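Local structure of chemotactic transducer PctC (Pseudomonas aeruginosa, 5LTV) at residues Ser47-Trp52 with Ala176-Leu181; Ser65-Leu70 with Leu153-Ala158; Asn77-Leu82 with Thr105-Asp110; Leu133-Pro138 with Val249-Ala254. The protein probably serves as a chemotaxis receptor for amino acids, its Cache-type ligand-binding domain binding gamma-aminobutyrate. One frame throughout, in Å; residues are numbered along the deposited sequence. Where two conformers were deposited one is given.

Contact 1: residues Ser47-Trp52 with Ala176-Leu181; sequences SNIQSW and AILNSL. With SO4 (sulfate ion), chain J.
Ile177 sits against three residues, Asn48, Ile49 and Trp52, spread over about one turn of helix 34-68, and most of the contact is apolar. Its CG2 branch, which lies anti to the backbone N, reaches Ile49 CD1 at 3.8 Å and also rests beside the amide of Asn48, with Asn48 ND2 at 3.7 Å, a touch without a hydrogen bond. Leu178 adds a single methyl: its CD1 comes in against the branch point of Ile49, 4.0 Å from Ile49 CB and nearly as close to both gamma carbons. Ile49 is thus covered by both residues, and it also packs on Val243. In the double-Cache architecture a long N-terminal helix runs along both alpha/beta modules; here the short helix 171-178, on the way from one sheet to the next, lies against that helix near the junction. The aromatic part is a CH-pi contact. Ile177 CG1 stands over one face of the Trp52 indole, 4.0 Å from the centroid of the five-membered ring and 12° off its normal, while Ile177 CD1 presses closer, 3.3 Å from Trp52 NE1. The polar part faces outward from the ring edge. Trp52 NE1 donates a nearly straight hydrogen bond, 3.1 Å and 168°, to O1 of a sulfate ion probably taken from the crystallisation liquor. Arg56 binds the same sulfate through NH1 and makes a cation-pi contact with Trp52.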
# COMPACT_ATOMS: atom_id res chain seq x y z
N SER A 47 -15.34 1.41 1.84
CA SER A 47 -15.45 -0.04 1.86
C SER A 47 -15.00 -0.63 0.53
O SER A 47 -14.56 -1.78 0.49
CB SER A 47 -16.87 -0.46 2.25
OG SER A 47 -17.81 0.06 1.32
N ASN A 48 -15.03 0.16 -0.55
CA ASN A 48 -14.50 -0.32 -1.83
C ASN A 48 -12.98 -0.42 -1.80
O ASN A 48 -12.40 -1.47 -2.08
CB ASN A 48 -14.95 0.58 -2.97
CG ASN A 48 -14.69 -0.05 -4.33
OD1 ASN A 48 -14.96 -1.23 -4.54
ND2 ASN A 48 -14.15 0.70 -5.24
N ILE A 49 -12.30 0.68 -1.46
CA ILE A 49 -10.85 0.60 -1.36
C ILE A 49 -10.44 -0.40 -0.29
O ILE A 49 -9.41 -1.08 -0.44
CB ILE A 49 -10.27 2.03 -1.17
CG1 ILE A 49 -8.83 2.07 -1.60
CG2 ILE A 49 -10.36 2.49 0.23
CD1 ILE A 49 -8.69 1.96 -3.09
N GLN A 50 -11.24 -0.58 0.77
CA GLN A 50 -10.93 -1.60 1.79
C GLN A 50 -10.92 -3.00 1.18
O GLN A 50 -9.97 -3.77 1.37
CB GLN A 50 -11.94 -1.56 2.93
CG GLN A 50 -11.93 -2.84 3.80
CD GLN A 50 -13.02 -2.82 4.89
OE1 GLN A 50 -13.86 -1.91 4.93
NE2 GLN A 50 -12.98 -3.80 5.79
N SER A 51 -12.00 -3.35 0.47
CA SER A 51 -12.06 -4.67 -0.17
C SER A 51 -10.91 -4.86 -1.15
O SER A 51 -10.29 -5.93 -1.19
CB SER A 51 -13.39 -4.86 -0.90
OG SER A 51 -14.41 -5.16 -0.01
N TRP A 52 -10.62 -3.84 -1.95
CA TRP A 52 -9.55 -3.97 -2.93
C TRP A 52 -8.21 -4.21 -2.26
O TRP A 52 -7.50 -5.16 -2.61
CB TRP A 52 -9.50 -2.72 -3.80
CG TRP A 52 -8.71 -2.89 -5.09
CD1 TRP A 52 -9.21 -3.15 -6.31
CD2 TRP A 52 -7.29 -2.74 -5.26
NE1 TRP A 52 -8.21 -3.20 -7.25
CE2 TRP A 52 -7.01 -2.95 -6.63
CE3 TRP A 52 -6.23 -2.46 -4.38
CZ2 TRP A 52 -5.71 -2.89 -7.15
CZ3 TRP A 52 -4.94 -2.41 -4.90
CH2 TRP A 52 -4.69 -2.61 -6.29
N ALA A 176 -7.16 5.55 -9.18
CA ALA A 176 -8.26 5.20 -10.08
C ALA A 176 -9.40 4.48 -9.34
O ALA A 176 -10.57 4.83 -9.51
CB ALA A 176 -7.75 4.33 -11.21
N ILE A 177 -9.07 3.44 -8.55
CA ILE A 177 -10.10 2.74 -7.76
C ILE A 177 -10.89 3.74 -6.92
O ILE A 177 -12.12 3.69 -6.87
CB ILE A 177 -9.49 1.65 -6.86
CG1 ILE A 177 -8.55 0.73 -7.62
CG2 ILE A 177 -10.62 0.84 -6.21
CD1 ILE A 177 -9.28 -0.27 -8.46
N LEU A 178 -10.17 4.64 -6.22
CA LEU A 178 -10.79 5.60 -5.31
C LEU A 178 -11.76 6.53 -6.02
O LEU A 178 -12.84 6.83 -5.49
CB LEU A 178 -9.69 6.41 -4.62
CG LEU A 178 -10.04 6.96 -3.27
CD1 LEU A 178 -10.17 5.84 -2.23
CD2 LEU A 178 -8.98 7.95 -2.87
N ASN A 179 -11.40 7.00 -7.22
CA ASN A 179 -12.18 7.96 -8.00
C ASN A 179 -12.96 7.30 -9.13
O ASN A 179 -13.03 7.84 -10.25
CB ASN A 179 -11.27 9.04 -8.57
CG ASN A 179 -10.82 10.01 -7.51
OD1 ASN A 179 -11.49 11.02 -7.26
ND2 ASN A 179 -9.71 9.70 -6.85
N SER A 180 -13.61 6.16 -8.87
CA SER A 180 -14.32 5.49 -9.96
C SER A 180 -15.59 6.22 -10.40
O SER A 180 -16.18 5.83 -11.41
CB SER A 180 -14.62 4.03 -9.59
OG SER A 180 -15.31 3.92 -8.36
N LEU A 181 -16.01 7.26 -9.68
CA LEU A 181 -17.16 8.06 -10.11
C LEU A 181 -16.77 9.43 -10.64
O LEU A 181 -16.90 10.42 -9.94
CB LEU A 181 -18.13 8.24 -8.95
CG LEU A 181 -19.38 7.38 -9.05
CD1 LEU A 181 -20.26 7.65 -7.84
CD2 LEU A 181 -20.14 7.62 -10.38
S SO4 J . -8.12 -5.31 -10.45
O1 SO4 J . -8.16 -3.85 -10.23
O2 SO4 J . -9.15 -5.74 -11.39
O3 SO4 J . -8.38 -6.01 -9.18
O4 SO4 J . -6.83 -5.73 -10.99

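Contact 2: residues Ser65-Leu70 with Leu153-Ala158; sequences SQLALL and LPVRHA
Val155 lays its CG1 methyl against the helix surface at Leu67, 3.8 Å from Leu67 CB, and the same methyl lies 4.0 Å from Ala68 N. At the next strand residue the Ala68 methyl abuts a backbone oxygen, Ala68 CB lying 3.2 Å from Arg156 O. The Arg156 side chain itself leaves the helix behind and forms a salt bridge with Asp131. His157 makes the polar link. A chi1 of 175° swings its imidazole away from the backbone N and toward the last helical turn near Ala68, where His157 ND1 donates to Ala68 O at 3.2 Å. The acceptor lies in the ring plane, but from the carbonyl's side the donor stands 37° above its plane, away from the lone pairs. Leu70 O comes obliquely to the same ring, 3.0 Å from His157 CE1. The contact joins the C-terminal part of long helix 34-68 to strand 147-157 in the ligand-binding sheet of the double-Cache fold. Because ND1 acts as donor it must carry a proton, so the ring is either the ND1-H tautomer or the cation; the two carbonyl oxygens beside it would probably favour positive charge.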
# COMPACT_ATOMS: atom_id res chain seq x y z
N SER A 65 2.92 -17.67 3.17
CA SER A 65 2.67 -19.07 3.56
C SER A 65 3.19 -20.05 2.51
O SER A 65 3.78 -21.07 2.86
CB SER A 65 1.19 -19.31 3.85
OG SER A 65 0.37 -18.95 2.77
N GLN A 66 3.00 -19.76 1.22
CA GLN A 66 3.58 -20.61 0.18
C GLN A 66 5.08 -20.78 0.35
O GLN A 66 5.60 -21.89 0.16
CB GLN A 66 3.35 -20.01 -1.18
CG GLN A 66 2.15 -20.33 -1.88
CD GLN A 66 2.14 -19.51 -3.09
OE1 GLN A 66 2.80 -19.84 -4.05
NE2 GLN A 66 1.35 -18.44 -3.08
N LEU A 67 5.79 -19.68 0.63
CA LEU A 67 7.25 -19.75 0.74
C LEU A 67 7.69 -20.49 2.01
O LEU A 67 8.65 -21.26 1.97
CB LEU A 67 7.87 -18.36 0.71
CG LEU A 67 7.72 -17.57 -0.58
CD1 LEU A 67 8.06 -16.10 -0.39
CD2 LEU A 67 8.62 -18.16 -1.59
N ALA A 68 6.98 -20.27 3.14
CA ALA A 68 7.28 -21.04 4.34
C ALA A 68 7.08 -22.54 4.13
O ALA A 68 7.67 -23.36 4.85
CB ALA A 68 6.42 -20.57 5.53
N LEU A 69 6.21 -22.92 3.19
CA LEU A 69 5.91 -24.33 2.96
C LEU A 69 6.91 -25.03 2.07
O LEU A 69 6.84 -26.25 1.96
CB LEU A 69 4.51 -24.50 2.34
CG LEU A 69 3.21 -24.24 3.13
CD1 LEU A 69 2.00 -24.53 2.27
CD2 LEU A 69 3.17 -25.11 4.40
N LEU A 70 7.79 -24.29 1.39
CA LEU A 70 8.83 -24.93 0.56
C LEU A 70 9.69 -25.81 1.43
O LEU A 70 10.29 -25.33 2.40
CB LEU A 70 9.71 -23.87 -0.11
CG LEU A 70 9.04 -22.95 -1.13
CD1 LEU A 70 10.07 -22.00 -1.78
CD2 LEU A 70 8.33 -23.79 -2.17
N LEU A 153 5.71 -8.60 4.76
CA LEU A 153 5.67 -9.34 6.01
C LEU A 153 6.84 -10.32 6.06
O LEU A 153 7.28 -10.83 5.02
CB LEU A 153 4.34 -10.09 6.19
CG LEU A 153 3.56 -10.95 5.18
CD1 LEU A 153 4.31 -11.35 3.92
CD2 LEU A 153 3.02 -12.18 5.90
N PRO A 154 7.34 -10.62 7.27
CA PRO A 154 8.43 -11.60 7.40
C PRO A 154 7.98 -12.97 6.95
O PRO A 154 6.80 -13.32 7.03
CB PRO A 154 8.74 -11.60 8.90
CG PRO A 154 8.07 -10.27 9.41
CD PRO A 154 6.84 -10.17 8.58
N VAL A 155 8.94 -13.74 6.43
CA VAL A 155 8.79 -15.15 6.05
C VAL A 155 9.80 -15.96 6.85
O VAL A 155 11.02 -15.72 6.75
CB VAL A 155 9.02 -15.36 4.54
CG1 VAL A 155 8.75 -16.83 4.13
CG2 VAL A 155 8.16 -14.38 3.73
N ARG A 156 9.32 -16.90 7.64
CA ARG A 156 10.17 -17.84 8.36
C ARG A 156 10.01 -19.22 7.74
O ARG A 156 8.97 -19.55 7.17
CB ARG A 156 9.84 -17.88 9.87
CG ARG A 156 10.30 -16.63 10.68
CD ARG A 156 9.76 -16.66 12.13
NE ARG A 156 10.14 -15.48 12.93
CZ ARG A 156 9.49 -14.31 12.95
NH1 ARG A 156 8.39 -14.14 12.22
NH2 ARG A 156 9.93 -13.32 13.71
N HIS A 157 11.07 -20.02 7.81
CA HIS A 157 11.01 -21.42 7.41
C HIS A 157 11.50 -22.25 8.58
O HIS A 157 12.60 -22.01 9.10
CB HIS A 157 11.82 -21.69 6.14
CG HIS A 157 11.87 -23.14 5.78
ND1 HIS A 157 10.74 -23.88 5.52
CD2 HIS A 157 12.91 -24.00 5.69
CE1 HIS A 157 11.08 -25.13 5.25
NE2 HIS A 157 12.40 -25.22 5.35
N ALA A 158 10.66 -23.18 9.05
CA ALA A 158 10.97 -23.96 10.25
C ALA A 158 11.41 -23.07 11.41
O ALA A 158 12.30 -23.44 12.20
CB ALA A 158 12.05 -25.02 9.94

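Contact 3: residues Asn77-Leu82 with Thr105-Asp110; sequences NIARQL and TMRPYD
Leu82 and Arg107 lie closely side by side, Leu82 CB meeting Arg107 CG at 3.8 Å, and Leu82 O comes within 3.5 Å of Arg107 CB. Leu82 also sends CD1 across to Thr105, 3.4 Å from its carbonyl O and 3.9 Å from its CG2. With Thr105 OG1 beside the backbone N (chi1 -49°), CG2 lies anti to that N and also touches Ala79 CB, so Ala79 and Leu82, one helical turn apart, meet the same methyl. Beyond its CG the Arg107 chain folds back at chi2 (-77°), bringing the guanidinium alongside the helix with Arg107 NH2 3.7 Å from Ala79 CB. A second shell fixes this pose. Arg107 NH1 donates to Met106 O at 2.9 Å, within the guanidinium plane though well above the plane of the carbonyl, and Arg107 NE forms a salt bridge with Glu83, just past the helix end. The aliphatic stem is therefore packed while its charge is tied down at two points. On the sheet side, Ile78 and Leu82 also rest on neighbouring strand 93-98. The axes of helix 77-82 and strand 105-107 approach to 8.4 Å and run 22° apart in the same sense. Thr105 and Arg107 face the helix, whereas Met106 between them points to the opposite face of the sheet and touches the bound gamma-aminobutyrate: a helix-backed edge strand of the five-stranded antiparallel sheet that forms the ligand site of a Cache module.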
# COMPACT_ATOMS: atom_id res chain seq x y z
N ASN A 77 13.61 -22.58 -6.44
CA ASN A 77 12.26 -22.84 -5.94
C ASN A 77 11.52 -21.56 -5.56
O ASN A 77 10.30 -21.46 -5.77
CB ASN A 77 12.32 -23.78 -4.74
CG ASN A 77 12.70 -25.17 -5.14
OD1 ASN A 77 12.61 -25.52 -6.32
ND2 ASN A 77 13.13 -25.99 -4.17
N ILE A 78 12.23 -20.59 -4.97
CA ILE A 78 11.63 -19.30 -4.65
C ILE A 78 11.18 -18.59 -5.92
O ILE A 78 10.07 -18.05 -6.00
CB ILE A 78 12.62 -18.44 -3.83
CG1 ILE A 78 12.68 -18.89 -2.38
CG2 ILE A 78 12.24 -16.95 -3.85
CD1 ILE A 78 14.00 -18.49 -1.70
N ALA A 79 12.05 -18.58 -6.94
CA ALA A 79 11.72 -17.88 -8.18
C ALA A 79 10.52 -18.52 -8.85
O ALA A 79 9.64 -17.82 -9.35
CB ALA A 79 12.92 -17.87 -9.12
N ARG A 80 10.45 -19.86 -8.81
CA ARG A 80 9.33 -20.59 -9.41
C ARG A 80 8.03 -20.19 -8.75
O ARG A 80 7.05 -19.88 -9.43
CB ARG A 80 9.57 -22.10 -9.31
CG ARG A 80 8.75 -22.97 -10.27
CD ARG A 80 9.19 -24.45 -10.28
NE ARG A 80 8.89 -25.08 -9.00
CZ ARG A 80 8.09 -26.13 -8.84
NH1 ARG A 80 7.52 -26.69 -9.90
NH2 ARG A 80 7.86 -26.61 -7.63
N GLN A 81 8.00 -20.19 -7.41
CA GLN A 81 6.82 -19.71 -6.67
C GLN A 81 6.44 -18.26 -7.05
O GLN A 81 5.26 -17.96 -7.25
CB GLN A 81 7.08 -19.85 -5.17
CG GLN A 81 5.98 -20.47 -4.36
CD GLN A 81 5.67 -21.92 -4.74
OE1 GLN A 81 6.54 -22.69 -5.18
NE2 GLN A 81 4.39 -22.31 -4.58
N LEU A 82 7.43 -17.37 -7.22
CA LEU A 82 7.14 -15.96 -7.54
C LEU A 82 6.69 -15.77 -8.98
O LEU A 82 6.03 -14.77 -9.28
CB LEU A 82 8.37 -15.08 -7.25
CG LEU A 82 8.68 -14.96 -5.74
CD1 LEU A 82 9.98 -14.21 -5.42
CD2 LEU A 82 7.56 -14.26 -5.08
N THR A 105 14.83 -11.43 -5.09
CA THR A 105 14.14 -12.07 -6.21
C THR A 105 12.81 -11.38 -6.43
O THR A 105 11.95 -11.39 -5.56
CB THR A 105 13.90 -13.55 -5.96
OG1 THR A 105 15.12 -14.15 -5.53
CG2 THR A 105 13.45 -14.25 -7.23
N MET A 106 12.65 -10.78 -7.59
CA MET A 106 11.49 -10.00 -7.95
C MET A 106 10.87 -10.53 -9.24
O MET A 106 11.60 -10.80 -10.20
CB MET A 106 11.87 -8.57 -8.17
CG MET A 106 10.74 -7.74 -8.75
SD MET A 106 11.07 -5.91 -8.60
CE MET A 106 12.01 -5.67 -10.05
N ARG A 107 9.53 -10.66 -9.26
CA ARG A 107 8.81 -11.06 -10.48
C ARG A 107 7.59 -10.16 -10.62
O ARG A 107 6.99 -9.83 -9.61
CB ARG A 107 8.41 -12.57 -10.53
CG ARG A 107 9.66 -13.50 -10.48
CD ARG A 107 10.39 -13.56 -11.87
NE ARG A 107 11.50 -14.51 -11.94
CZ ARG A 107 12.75 -14.29 -11.44
NH1 ARG A 107 13.11 -13.19 -10.75
NH2 ARG A 107 13.63 -15.23 -11.62
N PRO A 108 7.29 -9.66 -11.86
CA PRO A 108 8.19 -9.72 -13.03
C PRO A 108 9.52 -9.04 -12.75
O PRO A 108 9.57 -8.04 -11.99
CB PRO A 108 7.39 -8.97 -14.12
CG PRO A 108 6.00 -8.92 -13.64
CD PRO A 108 6.14 -8.80 -12.16
N TYR A 109 10.58 -9.55 -13.37
CA TYR A 109 11.93 -9.12 -13.09
C TYR A 109 12.30 -7.88 -13.93
O TYR A 109 12.07 -7.85 -15.14
CB TYR A 109 12.92 -10.27 -13.37
CG TYR A 109 14.38 -9.83 -13.40
CD1 TYR A 109 14.96 -9.38 -14.58
CD2 TYR A 109 15.16 -9.83 -12.24
CE1 TYR A 109 16.26 -8.90 -14.60
CE2 TYR A 109 16.51 -9.40 -12.28
CZ TYR A 109 17.04 -8.92 -13.47
OH TYR A 109 18.33 -8.46 -13.50
N ASP A 110 12.88 -6.88 -13.29
CA ASP A 110 13.61 -5.85 -14.01
C ASP A 110 14.80 -5.47 -13.14
O ASP A 110 14.95 -5.96 -12.02
CB ASP A 110 12.73 -4.65 -14.39
CG ASP A 110 12.90 -4.23 -15.86
OD1 ASP A 110 13.87 -4.67 -16.52
OD2 ASP A 110 12.11 -3.39 -16.35

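Contact 4: residues Leu133-Pro138 with Val249-Ala254; sequences LIVTEP and VTWYVA
Trp251 bridges to Val135 and Thr136 from one sheet to the other, the meeting place of the two modules in this double-Cache fold: it belongs to the central strand 251-256 of one antiparallel sheet, they to the outermost strand 134-140 of the next. From CB, directed at the other segment, the chain turns with CG anti to the carbonyl carbon (chi1 -66°), which holds the indole out across the gap. Over the middle of one face sits Val249 CG2, from its own segment, 3.7 Å above the Trp251 ring plane; that methyl also touches Val135 CG1 at 4.1 Å, so ring and both valines meet in one cluster. Further along, Trp251 CZ2 lies 4.1 Å from Glu137 CG, which comes in obliquely. At the far corner, Trp251 CH2 meets Val135 CG2 at 4.0 Å. The same CH2 of Trp251, at the ring edge, lies 3.4 Å from Thr136 O, which is close to the ring plane. The indole also packs on Leu191 and Ser193 of strand 188-193. Glu137 turns its carboxylate to Lys197 in a long, weak ion pair. In the irregular part of strand 134-140, Thr136 OG1 donates to Glu137 O at 2.9 Å and is also hydrogen-bonded to Ala150 N.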
# COMPACT_ATOMS: atom_id res chain seq x y z
N LEU A 133 2.22 -8.46 8.72
CA LEU A 133 1.91 -7.70 7.52
C LEU A 133 1.78 -6.22 7.87
O LEU A 133 1.09 -5.84 8.82
CB LEU A 133 0.62 -8.22 6.88
CG LEU A 133 0.28 -7.55 5.53
CD1 LEU A 133 1.11 -8.16 4.45
CD2 LEU A 133 -1.20 -7.63 5.17
N ILE A 134 2.47 -5.38 7.11
CA ILE A 134 2.25 -3.94 7.17
C ILE A 134 1.83 -3.48 5.78
O ILE A 134 2.07 -4.16 4.78
CB ILE A 134 3.49 -3.16 7.60
CG1 ILE A 134 4.55 -3.30 6.50
CG2 ILE A 134 3.94 -3.57 9.00
CD1 ILE A 134 5.65 -2.24 6.51
N VAL A 135 1.21 -2.31 5.74
CA VAL A 135 1.00 -1.58 4.50
C VAL A 135 1.73 -0.26 4.67
O VAL A 135 1.59 0.40 5.70
CB VAL A 135 -0.49 -1.40 4.16
CG1 VAL A 135 -1.20 -0.62 5.22
CG2 VAL A 135 -0.66 -0.74 2.81
N THR A 136 2.59 0.05 3.72
CA THR A 136 3.46 1.21 3.81
C THR A 136 2.74 2.44 3.26
O THR A 136 1.77 2.35 2.49
CB THR A 136 4.74 0.98 3.00
OG1 THR A 136 4.43 1.18 1.62
CG2 THR A 136 5.30 -0.44 3.20
N GLU A 137 3.24 3.60 3.66
CA GLU A 137 2.89 4.83 2.96
C GLU A 137 3.61 4.85 1.60
O GLU A 137 4.53 4.06 1.35
CB GLU A 137 3.23 6.04 3.83
CG GLU A 137 2.32 6.17 5.07
CD GLU A 137 2.63 7.39 5.98
OE1 GLU A 137 3.71 7.99 5.85
OE2 GLU A 137 1.77 7.74 6.83
N PRO A 138 3.20 5.72 0.69
CA PRO A 138 3.87 5.77 -0.62
C PRO A 138 5.37 6.02 -0.48
O PRO A 138 5.84 6.71 0.43
CB PRO A 138 3.17 6.93 -1.35
CG PRO A 138 1.74 6.93 -0.74
CD PRO A 138 2.00 6.60 0.74
N VAL A 249 -2.52 1.25 10.57
CA VAL A 249 -2.69 2.61 10.07
C VAL A 249 -4.13 3.04 10.29
O VAL A 249 -5.04 2.21 10.44
CB VAL A 249 -2.34 2.75 8.56
CG1 VAL A 249 -0.87 2.43 8.29
CG2 VAL A 249 -3.25 1.85 7.71
N THR A 250 -4.33 4.35 10.30
CA THR A 250 -5.67 4.94 10.27
C THR A 250 -5.66 5.89 9.07
O THR A 250 -5.03 6.95 9.10
CB THR A 250 -6.01 5.68 11.56
OG1 THR A 250 -5.77 4.82 12.65
CG2 THR A 250 -7.47 6.09 11.58
N TRP A 251 -6.33 5.50 8.01
CA TRP A 251 -6.35 6.28 6.80
C TRP A 251 -7.78 6.61 6.45
O TRP A 251 -8.70 5.85 6.75
CB TRP A 251 -5.69 5.54 5.64
CG TRP A 251 -4.26 5.31 5.78
CD1 TRP A 251 -3.42 5.85 6.67
CD2 TRP A 251 -3.43 4.49 4.91
NE1 TRP A 251 -2.11 5.41 6.47
CE2 TRP A 251 -2.11 4.58 5.37
CE3 TRP A 251 -3.69 3.71 3.80
CZ2 TRP A 251 -1.03 3.90 4.76
CZ3 TRP A 251 -2.62 3.02 3.19
CH2 TRP A 251 -1.31 3.14 3.67
N TYR A 252 -7.96 7.78 5.85
CA TYR A 252 -9.29 8.29 5.59
C TYR A 252 -9.47 8.53 4.10
O TYR A 252 -8.52 8.94 3.41
CB TYR A 252 -9.55 9.61 6.32
CG TYR A 252 -9.57 9.51 7.82
CD1 TYR A 252 -8.39 9.54 8.53
CD2 TYR A 252 -10.77 9.44 8.53
CE1 TYR A 252 -8.38 9.46 9.92
CE2 TYR A 252 -10.79 9.38 9.91
CZ TYR A 252 -9.57 9.39 10.61
OH TYR A 252 -9.51 9.33 11.98
N VAL A 253 -10.68 8.23 3.63
CA VAL A 253 -11.18 8.74 2.36
C VAL A 253 -11.65 10.17 2.58
O VAL A 253 -12.50 10.43 3.44
CB VAL A 253 -12.32 7.86 1.83
CG1 VAL A 253 -12.98 8.53 0.63
CG2 VAL A 253 -11.79 6.50 1.45
N ALA A 254 -11.09 11.09 1.81
CA ALA A 254 -11.54 12.48 1.81
C ALA A 254 -12.33 12.73 0.54
O ALA A 254 -11.84 12.43 -0.55
CB ALA A 254 -10.36 13.46 1.91

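Overall arrangement
Along the chain, contact 3 is nested within the loop closed by contact 2, which in turn is nested within that of contact 1; contact 4 crosses both 1 and 2 and follows 3. Contacts 1 and 2 share helix 34-68, with centres about 30 Å apart. Contacts 2, 3 and 4 all reach the sheet of the ligand site. Contacts 2 and 3, about 15 Å apart between centres, meet through Gln66 and Gln81 and through Leu70. Contacts 1 and 4, with centres about 14 Å apart, touch at Leu178 and Val253. Contacts 2 and 3 thus lie at the end of the ligand-binding sheet, 1 and 4 nearer the junction, and helix 34-68 spans both modules.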